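Side-chain contacts in bacilliredoxin BrxA (Bacillus subtilis, PDB 3FHK), which removes bacillithiol from proteins that became S-bacillithiolated during oxidative stress, acting as a dithiol bacilliredoxin with disulfide isomerase activity and a CXC active-site motif: residues A[32-37]-A[93-98]; A[38-43]-A[78-83]. The protein carries 2 engineered substitutions. One frame throughout, in Å; residues are numbered along the deposited sequence. Where two conformers were deposited one is given.

Interaction 1 (A[32-37]-A[93-98]); sequences TTAEEV and TAKMRE. With SO4 (sulfate ion), chain F.
Two helices on one face of the thioredoxin-like sheet, 34-43 and 90-97, pack here through Val37 and Ala34 on the first and Lys95 and Met96 on the second. Val37 and the base of Lys95 make the larger share of the contact. Val37 CG1, anti to the backbone N (chi1 174°), is pushed between the two partner residues, 3.5 Å from Lys95 CG, tight for two carbons, and 4.0 Å from Met96 CB. The same Val37 CG1 lies 3.6 Å from the backbone N of Met96, so it rests against the helix backbone itself. One turn earlier, Ala34 CB meets Lys95 CB at 4.0 Å, and the small methyl lets the helices come close, with the two CA atoms 5.5 Å apart. Only the root of Lys95 takes part: the chain bends at chi2 and chi3, and Lys95 NZ turns back to a salt bridge with Glu98 OE1 (2.9 Å), on the syn side but 34° out of the carboxylate plane. Val37 and Met96 both also touch Val84 of strand 80-85. Arg97 points away from 32-37 and binds a sulfate, probably from the crystallisation liquor, at the edge of its guanidinium, with Arg97 NH1 2.8 Å from sulfate O4 and Arg97 NH2 2.7 Å from sulfate O3. Between 32-37 and 93-98 the contact is thus apolar packing, while the lysine charge is paired with Glu98, three residues on.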
loop_
_atom_site.group_PDB
_atom_site.type_symbol
_atom_site.label_atom_id
_atom_site.label_comp_id
_atom_site.label_asym_id
_atom_site.label_seq_id
_atom_site.Cartn_x
_atom_site.Cartn_y
_atom_site.Cartn_z
ATOM N N THR A 32 17.632 22.222 1.061
ATOM C CA THR A 32 16.587 21.310 1.504
ATOM C C THR A 32 15.864 21.855 2.737
ATOM O O THR A 32 14.979 21.214 3.304
ATOM C CB THR A 32 17.207 19.938 1.823
ATOM O OG1 THR A 32 17.974 20.031 3.032
ATOM C CG2 THR A 32 18.133 19.496 0.679
ATOM N N THR A 33 16.241 23.067 3.115
ATOM C CA THR A 33 15.828 23.661 4.372
ATOM C C THR A 33 15.619 25.164 4.202
ATOM O O THR A 33 16.355 25.828 3.469
ATOM C CB THR A 33 16.900 23.398 5.444
ATOM O OG1 THR A 33 16.587 22.182 6.139
ATOM C CG2 THR A 33 16.977 24.531 6.424
ATOM N N ALA A 34 14.601 25.697 4.868
ATOM C CA ALA A 34 14.315 27.119 4.781
ATOM C C ALA A 34 15.535 27.938 5.197
ATOM O O ALA A 34 15.809 28.995 4.628
ATOM C CB ALA A 34 13.113 27.469 5.617
ATOM N N GLU A 35 16.277 27.427 6.173
ATOM C CA GLU A 35 17.491 28.085 6.647
ATOM C C GLU A 35 18.588 28.068 5.585
ATOM O O GLU A 35 19.267 29.071 5.361
ATOM C CB GLU A 35 17.996 27.418 7.926
ATOM C CG GLU A 35 19.213 28.098 8.534
ATOM N N GLU A 36 18.756 26.922 4.933
ATOM C CA GLU A 36 19.711 26.794 3.838
ATOM C C GLU A 36 19.389 27.738 2.680
ATOM O O GLU A 36 20.290 28.284 2.042
ATOM C CB GLU A 36 19.730 25.359 3.326
ATOM C CG GLU A 36 20.065 24.344 4.382
ATOM C CD GLU A 36 20.235 22.960 3.812
ATOM O OE1 GLU A 36 19.798 22.725 2.667
ATOM O OE2 GLU A 36 20.808 22.102 4.512
ATOM N N VAL A 37 18.103 27.919 2.404
ATOM C CA VAL A 37 17.688 28.834 1.350
ATOM C C VAL A 37 18.047 30.272 1.717
ATOM O O VAL A 37 18.608 31.006 0.907
ATOM C CB VAL A 37 16.181 28.711 1.048
ATOM C CG1 VAL A 37 15.744 29.784 0.052
ATOM C CG2 VAL A 37 15.858 27.326 0.516
ATOM N N THR A 93 11.264 25.147 -0.564
ATOM C CA THR A 93 10.727 25.804 -1.762
ATOM C C THR A 93 9.816 27.005 -1.456
ATOM O O THR A 93 9.848 27.993 -2.192
ATOM C CB THR A 93 10.106 24.820 -2.823
ATOM O OG1 THR A 93 8.698 25.040 -2.978
ATOM C CG2 THR A 93 10.389 23.383 -2.471
ATOM N N ALA A 94 9.033 26.927 -0.376
ATOM C CA ALA A 94 8.211 28.064 0.066
ATOM C C ALA A 94 9.071 29.290 0.380
ATOM O O ALA A 94 8.712 30.416 0.055
ATOM C CB ALA A 94 7.352 27.688 1.288
ATOM N N LYS A 95 10.214 29.046 1.010
ATOM C CA LYS A 95 11.203 30.082 1.291
ATOM C C LYS A 95 11.870 30.643 0.018
ATOM O O LYS A 95 12.029 31.849 -0.120
ATOM C CB LYS A 95 12.254 29.538 2.268
ATOM C CG LYS A 95 13.408 30.479 2.561
ATOM C CD LYS A 95 12.906 31.827 3.030
ATOM C CE LYS A 95 11.977 31.677 4.216
ATOM N NZ LYS A 95 11.750 32.985 4.890
ATOM N N MET A 96 12.264 29.770 -0.901
ATOM C CA MET A 96 12.836 30.246 -2.154
ATOM C C MET A 96 11.825 31.114 -2.903
ATOM O O MET A 96 12.163 32.183 -3.416
ATOM C CB MET A 96 13.298 29.081 -3.031
ATOM C CG MET A 96 14.112 29.500 -4.246
ATOM S SD MET A 96 15.496 30.590 -3.838
ATOM C CE MET A 96 15.937 31.152 -5.461
ATOM N N ARG A 97 10.578 30.659 -2.945
ATOM C CA ARG A 97 9.543 31.366 -3.690
ATOM C C ARG A 97 9.282 32.773 -3.149
ATOM O O ARG A 97 8.896 33.664 -3.901
ATOM C CB ARG A 97 8.257 30.527 -3.793
ATOM C CG ARG A 97 8.381 29.304 -4.753
ATOM C CD ARG A 97 7.173 28.362 -4.626
ATOM N NE ARG A 97 7.103 27.407 -5.724
ATOM C CZ ARG A 97 6.342 26.311 -5.732
ATOM N NH1 ARG A 97 5.577 26.001 -4.688
ATOM N NH2 ARG A 97 6.358 25.502 -6.785
ATOM N N GLU A 98 9.526 32.982 -1.858
ATOM C CA GLU A 98 9.380 34.306 -1.263
ATOM C C GLU A 98 10.250 35.349 -1.963
ATOM O O GLU A 98 9.934 36.540 -1.940
ATOM C CB GLU A 98 9.728 34.270 0.221
ATOM C CG GLU A 98 8.661 33.661 1.111
ATOM C CD GLU A 98 9.081 33.653 2.567
ATOM O OE1 GLU A 98 10.121 34.266 2.883
ATOM O OE2 GLU A 98 8.381 33.035 3.394
HETATM S S SO4 F . 4.040 22.791 -5.631
HETATM O O1 SO4 F . 2.582 22.799 -5.662
HETATM O O2 SO4 F . 4.486 21.403 -5.616
HETATM O O3 SO4 F . 4.501 23.482 -6.836
HETATM O O4 SO4 F . 4.582 23.446 -4.432
#

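Interaction 2 (A[38-43]-A[78-83]); sequences ENFMEK and PDNTVT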
loop_
_atom_site.group_PDB
_atom_site.type_symbol
_atom_site.label_atom_id
_atom_site.label_comp_id
_atom_site.label_asym_id
_atom_site.label_seq_id
_atom_site.Cartn_x
_atom_site.Cartn_y
_atom_site.Cartn_z
ATOM N N GLU A 38 17.733 30.668 2.945
ATOM C CA GLU A 38 18.092 31.999 3.427
ATOM C C GLU A 38 19.593 32.205 3.354
ATOM O O GLU A 38 20.068 33.211 2.825
ATOM C CB GLU A 38 17.620 32.204 4.864
ATOM C CG GLU A 38 16.251 32.833 4.989
ATOM C CD GLU A 38 15.742 32.818 6.416
ATOM O OE1 GLU A 38 15.722 31.725 7.026
ATOM O OE2 GLU A 38 15.361 33.896 6.924
ATOM N N ASN A 39 20.332 31.239 3.889
ATOM C CA ASN A 39 21.788 31.284 3.870
ATOM C C ASN A 39 22.339 31.565 2.488
ATOM O O ASN A 39 23.104 32.503 2.297
ATOM C CB ASN A 39 22.375 29.979 4.400
ATOM C CG ASN A 39 22.887 30.110 5.812
ATOM O OD1 ASN A 39 23.838 30.851 6.070
ATOM N ND2 ASN A 39 22.267 29.385 6.740
ATOM N N PHE A 40 21.950 30.744 1.520
ATOM C CA PHE A 40 22.438 30.945 0.173
ATOM C C PHE A 40 22.002 32.301 -0.379
ATOM O O PHE A 40 22.833 33.097 -0.793
ATOM C CB PHE A 40 21.985 29.835 -0.777
ATOM C CG PHE A 40 22.321 30.129 -2.205
ATOM C CD1 PHE A 40 23.619 29.936 -2.677
ATOM C CD2 PHE A 40 21.364 30.664 -3.063
ATOM C CE1 PHE A 40 23.949 30.244 -3.984
ATOM C CE2 PHE A 40 21.683 30.966 -4.374
ATOM C CZ PHE A 40 22.978 30.762 -4.837
ATOM N N MET A 41 20.697 32.553 -0.387
ATOM C CA MET A 41 20.155 33.757 -1.011
ATOM C C MET A 41 20.688 35.057 -0.400
ATOM O O MET A 41 20.928 36.017 -1.120
ATOM C CB MET A 41 18.618 33.732 -1.034
ATOM C CG MET A 41 18.033 32.625 -1.919
ATOM S SD MET A 41 18.292 32.877 -3.692
ATOM C CE MET A 41 16.949 33.993 -4.075
ATOM N N GLU A 42 20.900 35.090 0.912
ATOM C CA GLU A 42 21.437 36.307 1.535
ATOM C C GLU A 42 22.934 36.533 1.277
ATOM O O GLU A 42 23.465 37.586 1.605
ATOM C CB GLU A 42 21.152 36.353 3.043
ATOM C CG GLU A 42 19.672 36.312 3.418
ATOM C CD GLU A 42 18.833 37.383 2.727
ATOM O OE1 GLU A 42 19.322 38.510 2.509
ATOM O OE2 GLU A 42 17.662 37.093 2.413
ATOM N N LYS A 43 23.608 35.553 0.688
ATOM C CA LYS A 43 25.036 35.680 0.406
ATOM C C LYS A 43 25.335 35.608 -1.089
ATOM O O LYS A 43 26.426 35.968 -1.533
ATOM C CB LYS A 43 25.826 34.582 1.119
ATOM C CG LYS A 43 25.641 34.513 2.626
ATOM C CD LYS A 43 26.428 33.331 3.196
ATOM C CE LYS A 43 26.077 33.060 4.655
ATOM N N PRO A 78 25.717 30.719 -15.670
ATOM C CA PRO A 78 25.579 31.305 -14.331
ATOM C C PRO A 78 26.746 30.944 -13.430
ATOM O O PRO A 78 27.345 29.888 -13.596
ATOM C CB PRO A 78 24.291 30.669 -13.787
ATOM C CG PRO A 78 23.563 30.165 -14.994
ATOM C CD PRO A 78 24.619 29.784 -15.983
ATOM N N ASP A 79 27.065 31.825 -12.491
ATOM C CA ASP A 79 28.093 31.554 -11.502
ATOM C C ASP A 79 27.652 30.477 -10.505
ATOM O O ASP A 79 28.472 29.707 -10.020
ATOM C CB ASP A 79 28.442 32.846 -10.765
ATOM C CG ASP A 79 28.827 33.967 -11.715
ATOM O OD1 ASP A 79 29.774 33.777 -12.515
ATOM O OD2 ASP A 79 28.178 35.033 -11.670
ATOM N N ASN A 80 26.361 30.441 -10.179
ATOM C CA ASN A 80 25.838 29.454 -9.232
ATOM C C ASN A 80 24.645 28.691 -9.793
ATOM O O ASN A 80 23.909 29.193 -10.652
ATOM C CB ASN A 80 25.421 30.118 -7.917
ATOM C CG ASN A 80 26.413 31.165 -7.453
ATOM O OD1 ASN A 80 27.568 30.853 -7.184
ATOM N ND2 ASN A 80 25.964 32.417 -7.354
ATOM N N THR A 81 24.458 27.479 -9.283
ATOM C CA THR A 81 23.331 26.634 -9.647
ATOM C C THR A 81 22.826 25.956 -8.388
ATOM O O THR A 81 23.596 25.370 -7.623
ATOM C CB THR A 81 23.756 25.523 -10.613
ATOM O OG1 THR A 81 24.894 24.857 -10.069
ATOM C CG2 THR A 81 24.111 26.091 -11.981
ATOM N N VAL A 82 21.528 26.042 -8.155
ATOM C CA VAL A 82 20.972 25.479 -6.936
ATOM C C VAL A 82 19.556 25.018 -7.214
ATOM O O VAL A 82 18.941 25.387 -8.216
ATOM C CB VAL A 82 20.970 26.496 -5.774
ATOM C CG1 VAL A 82 22.338 27.140 -5.623
ATOM C CG2 VAL A 82 19.906 27.546 -5.987
ATOM N N THR A 83 19.040 24.185 -6.337
ATOM C CA THR A 83 17.714 23.673 -6.563
ATOM C C THR A 83 16.978 23.475 -5.258
ATOM O O THR A 83 17.582 23.230 -4.211
ATOM C CB THR A 83 17.743 22.352 -7.382
ATOM O OG1 THR A 83 16.420 21.821 -7.467
ATOM C CG2 THR A 83 18.675 21.324 -6.742
#
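Phe40 reaches down from helix 34-43 onto strand 80-85, where Val82 and Asn80 receive it. Its CG stands anti to the backbone N (chi1 172°), which carries the ring away from the helix and brings CZ foremost to the strand. Val82 comes up from the opposite direction: Val82 CG1 sits over one face of the Phe40 ring, 3.9 Å from the centroid and 18° off the normal, a CH-pi contact displaced toward the rim near CZ. With CG1 beside the backbone N, CG2 takes the place between N and the carbonyl carbon, and Val82 CG2 grazes Phe40 CE2 at 4.2 Å. Asn80, two residues back and so on the same side of the strand, offers its CB to the ring edge, Asn80 CB lying 4.0 Å from Phe40 CZ. Its amide is turned almost square to the ring, the planes 87° apart, and ND2 is used elsewhere, in hydrogen bonds to Thr48 OG1 and Glu45 O. Those bonds tie the amide to the neighbouring strand 47-53 and the turn before it; the methylene is the part of Asn80 that meets the ring. Thr48 also touches Phe40. A helix packed on the face of parallel strands 80-85 and 47-53, its aromatic wedged against their side chains, is the alpha/beta layering of the thioredoxin superfamily.

Helix 34-43 serves both contacts, turning Ala34 and Val37 to helix 90-97 in interaction 1 and Phe40 to strand 80-85 in interaction 2. The strand and the second helix follow each other in the chain. Each contact is partly buried: Val37 and Met96 in interaction 1 and Val82 in interaction 2 are the buried members, while Ala34, Lys95, Phe40 and Asn80 lie nearer the border with solvent. Both are apolar across the gap, but the first joins aliphatic and thioether groups helix to helix and the second sets a ring on a sheet. The two meet where Lys95 packs on Glu38.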